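Local coordinates for protein DHC, diheme cytochrome c (Rhodobacter sphaeroides, PDB 2FWT) that probably transfers electrons through two covalently bound c-type hemes, interacting with the oxygen-binding sphaeroides heme protein SHP, at residues V3-T9 and Q54-L59. Numbering follows the deposited sequence.
Sequences VVTDPLT and QIESYL
Val3 and Val4 are extended (phi/psi -147/136 and -83/114), Thr5 (-98/-22) breaks the extension, and Asp6 (-63/115) leads into helix 7-12, which packs on the middle of helix 49-61. The register is Asp6 to Tyr58 (CA-CA 7.6 Å) and Thr9 to Ile55 (5.4 Å). Val4 (chi1 t) lays its branched apolar side chain by the Tyr58 ring, CG1 to CE2 4.1 Å; Tyr58 OH lies against the backbone, 3.7 Å from Thr5 N, without a hydrogen bond. Asp6 is the N-cap: OD1 accepts from Thr9 N (3.1 Å) and Thr9 OG1 (2.8 Å). Its CB sits 3.5 Å from the Tyr58 (chi1 t) ring centroid, 7° off the normal, a CH-pi contact. Pro7 suits position N1, where its missing amide hydrogen costs nothing. Leu8, chi1 -145° between wells, lays CD1 against Gln54 CB (3.6 Å) and Ile55 CG1 (3.7 Å). Thr9 (m) bonds Asp6 while OG1 touches Ile55 CG2 and Tyr58 CD2, both 3.6 Å, and its methyl CG2 meets Leu59 CD2 (4.2 Å). Helix 7-12 leads into the CXXCH heme-binding motif Cys13-His17; Leu59 touches heme c. A water donates to Asp6 OD1 (2.7 Å) and weakly to Gln54 O (3.2 Å). Cohesion therefore rests on apolar and CH-pi packing, with Asp6 OD1 engaged by cap and water.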
ATOM      1  N   VAL A   3     -10.901   0.466   0.127  1.00 35.44           N
ATOM      2  CA  VAL A   3     -10.758   1.876   0.407  1.00 34.94           C
ATOM      3  C   VAL A   3     -10.387   2.087   1.870  1.00 33.53           C
ATOM      4  O   VAL A   3     -10.954   1.439   2.767  1.00 33.08           O
ATOM      5  CB  VAL A   3     -12.108   2.549   0.023  1.00 35.90           C
ATOM      6  CG1 VAL A   3     -12.639   3.489   1.097  1.00 38.57           C
ATOM      7  CG2 VAL A   3     -11.972   3.216  -1.305  1.00 37.17           C
ATOM      8  N   VAL A   4      -9.430   2.969   2.124  1.00 31.68           N
ATOM      9  CA  VAL A   4      -9.028   3.260   3.480  1.00 31.65           C
ATOM     10  C   VAL A   4     -10.012   4.274   4.022  1.00 32.16           C
ATOM     11  O   VAL A   4     -10.053   5.413   3.556  1.00 31.04           O
ATOM     12  CB  VAL A   4      -7.616   3.875   3.591  1.00 29.77           C
ATOM     13  CG1 VAL A   4      -7.359   4.250   5.018  1.00 28.50           C
ATOM     14  CG2 VAL A   4      -6.528   2.898   3.102  1.00 27.66           C
ATOM     15  N   THR A   5     -10.776   3.836   5.012  1.00 33.74           N
ATOM     16  CA  THR A   5     -11.790   4.674   5.649  1.00 34.60           C
ATOM     17  C   THR A   5     -11.283   5.292   6.952  1.00 34.26           C
ATOM     18  O   THR A   5     -11.794   6.330   7.406  1.00 36.05           O
ATOM     19  CB  THR A   5     -13.061   3.858   5.917  1.00 36.61           C
ATOM     20  OG1 THR A   5     -14.061   4.726   6.477  1.00 41.74           O
ATOM     21  CG2 THR A   5     -12.771   2.640   6.857  1.00 38.38           C
ATOM     22  N   ASP A   6     -10.268   4.682   7.541  1.00 31.73           N
ATOM     23  CA  ASP A   6      -9.679   5.199   8.756  1.00 29.46           C
ATOM     24  C   ASP A   6      -9.048   6.584   8.561  1.00 28.06           C
ATOM     25  O   ASP A   6      -8.065   6.726   7.835  1.00 25.11           O
ATOM     26  CB  ASP A   6      -8.628   4.240   9.243  1.00 29.12           C
ATOM     27  CG  ASP A   6      -8.107   4.615  10.585  1.00 28.21           C
ATOM     28  OD1 ASP A   6      -6.902   4.860  10.697  1.00 24.62           O
ATOM     29  OD2 ASP A   6      -8.930   4.684  11.543  1.00 31.78           O
ATOM     30  N   PRO A   7      -9.599   7.619   9.224  1.00 26.71           N
ATOM     31  CA  PRO A   7      -9.056   8.973   9.034  1.00 25.66           C
ATOM     32  C   PRO A   7      -7.567   9.162   9.295  1.00 24.63           C
ATOM     33  O   PRO A   7      -6.902   9.806   8.489  1.00 23.34           O
ATOM     34  CB  PRO A   7      -9.906   9.822   9.992  1.00 26.25           C
ATOM     35  CG  PRO A   7     -11.184   9.054  10.090  1.00 26.54           C
ATOM     36  CD  PRO A   7     -10.794   7.628  10.091  1.00 27.06           C
ATOM     37  N   LEU A   8      -7.019   8.576  10.366  1.00 24.06           N
ATOM     38  CA  LEU A   8      -5.594   8.741  10.658  1.00 23.47           C
ATOM     39  C   LEU A   8      -4.738   8.099   9.576  1.00 22.77           C
ATOM     40  O   LEU A   8      -3.738   8.649   9.158  1.00 21.51           O
ATOM     41  CB  LEU A   8      -5.227   8.038  11.962  1.00 24.08           C
ATOM     42  CG  LEU A   8      -4.183   8.582  12.932  1.00 26.26           C
ATOM     43  CD1 LEU A   8      -3.615   7.465  13.754  1.00 26.41           C
ATOM     44  CD2 LEU A   8      -3.149   9.527  12.426  1.00 28.06           C
ATOM     45  N   THR A   9      -5.101   6.881   9.195  1.00 21.76           N
ATOM     46  CA  THR A   9      -4.346   6.172   8.163  1.00 22.03           C
ATOM     47  C   THR A   9      -4.485   6.913   6.833  1.00 21.93           C
ATOM     48  O   THR A   9      -3.487   7.127   6.158  1.00 21.38           O
ATOM     49  CB  THR A   9      -4.806   4.719   8.029  1.00 21.04           C
ATOM     50  OG1 THR A   9      -4.650   4.065   9.302  1.00 20.13           O
ATOM     51  CG2 THR A   9      -4.002   4.011   6.956  1.00 20.70           C
ATOM     52  N   GLN A  54      -1.546   3.157  16.275  1.00 18.40           N
ATOM     53  CA  GLN A  54      -2.939   3.236  15.827  1.00 18.56           C
ATOM     54  C   GLN A  54      -3.126   2.839  14.361  1.00 17.96           C
ATOM     55  O   GLN A  54      -4.104   2.148  14.030  1.00 17.45           O
ATOM     56  CB  GLN A  54      -3.558   4.632  16.022  1.00 20.98           C
ATOM     57  CG  GLN A  54      -3.933   4.966  17.470  1.00 27.09           C
ATOM     58  CD  GLN A  54      -5.294   4.439  18.019  1.00 30.70           C
ATOM     59  OE1 GLN A  54      -5.632   4.790  19.155  1.00 36.24           O
ATOM     60  NE2 GLN A  54      -6.065   3.637  17.250  1.00 29.74           N
ATOM     61  N   ILE A  55      -2.232   3.314  13.495  1.00 16.41           N
ATOM     62  CA  ILE A  55      -2.332   3.007  12.066  1.00 16.66           C
ATOM     63  C   ILE A  55      -2.056   1.518  11.906  1.00 16.21           C
ATOM     64  O   ILE A  55      -2.787   0.806  11.216  1.00 16.77           O
ATOM     65  CB  ILE A  55      -1.370   3.862  11.252  1.00 15.70           C
ATOM     66  CG1 ILE A  55      -1.842   5.328  11.304  1.00 16.16           C
ATOM     67  CG2 ILE A  55      -1.159   3.355   9.840  1.00 16.45           C
ATOM     68  CD1 ILE A  55      -0.784   6.285  10.834  1.00 17.33           C
ATOM     69  N   GLU A  56      -1.009   1.055  12.566  1.00 16.55           N
ATOM     70  CA  GLU A  56      -0.652  -0.352  12.471  1.00 17.32           C
ATOM     71  C   GLU A  56      -1.793  -1.259  12.919  1.00 17.28           C
ATOM     72  O   GLU A  56      -2.101  -2.277  12.307  1.00 16.87           O
ATOM     73  CB  GLU A  56       0.622  -0.644  13.255  1.00 17.28           C
ATOM     74  CG  GLU A  56       1.084  -2.071  13.060  1.00 18.84           C
ATOM     75  CD  GLU A  56       2.357  -2.424  13.797  1.00 19.32           C
ATOM     76  OE1 GLU A  56       3.073  -1.497  14.237  1.00 21.96           O
ATOM     77  OE2 GLU A  56       2.621  -3.641  13.930  1.00 19.89           O
ATOM     78  N   SER A  57      -2.429  -0.911  14.014  1.00 17.56           N
ATOM     79  CA  SER A  57      -3.541  -1.724  14.502  1.00 17.40           C
ATOM     80  C   SER A  57      -4.667  -1.830  13.454  1.00 17.55           C
ATOM     81  O   SER A  57      -5.213  -2.912  13.228  1.00 17.44           O
ATOM     82  CB  SER A  57      -4.062  -1.177  15.843  1.00 17.82           C
ATOM     83  OG  SER A  57      -5.304  -1.824  16.177  1.00 19.58           O
ATOM     84  N   TYR A  58      -4.990  -0.718  12.791  1.00 17.29           N
ATOM     85  CA  TYR A  58      -6.012  -0.706  11.764  1.00 17.36           C
ATOM     86  C   TYR A  58      -5.591  -1.583  10.582  1.00 16.47           C
ATOM     87  O   TYR A  58      -6.387  -2.399  10.094  1.00 17.15           O
ATOM     88  CB  TYR A  58      -6.313   0.742  11.304  1.00 19.54           C
ATOM     89  CG  TYR A  58      -7.067   0.801   9.998  1.00 19.05           C
ATOM     90  CD1 TYR A  58      -8.434   0.645   9.965  1.00 20.48           C
ATOM     91  CD2 TYR A  58      -6.405   1.004   8.782  1.00 21.00           C
ATOM     92  CE1 TYR A  58      -9.123   0.637   8.767  1.00 22.52           C
ATOM     93  CE2 TYR A  58      -7.105   1.027   7.575  1.00 21.12           C
ATOM     94  CZ  TYR A  58      -8.455   0.855   7.583  1.00 21.47           C
ATOM     95  OH  TYR A  58      -9.166   0.870   6.415  1.00 22.43           O
ATOM     96  N   LEU A  59      -4.348  -1.423  10.131  1.00 15.88           N
ATOM     97  CA  LEU A  59      -3.864  -2.155   8.965  1.00 15.89           C
ATOM     98  C   LEU A  59      -3.865  -3.648   9.243  1.00 15.76           C
ATOM     99  O   LEU A  59      -4.369  -4.451   8.454  1.00 16.69           O
ATOM    100  CB  LEU A  59      -2.503  -1.645   8.535  1.00 15.88           C
ATOM    101  CG  LEU A  59      -2.447  -0.216   7.991  1.00 16.92           C
ATOM    102  CD1 LEU A  59      -0.991   0.266   7.904  1.00 17.87           C
ATOM    103  CD2 LEU A  59      -3.118  -0.120   6.657  1.00 18.19           C
TER
HETATM  104  O   HOH W   1      -5.973   4.557  13.166  1.00 32.41           O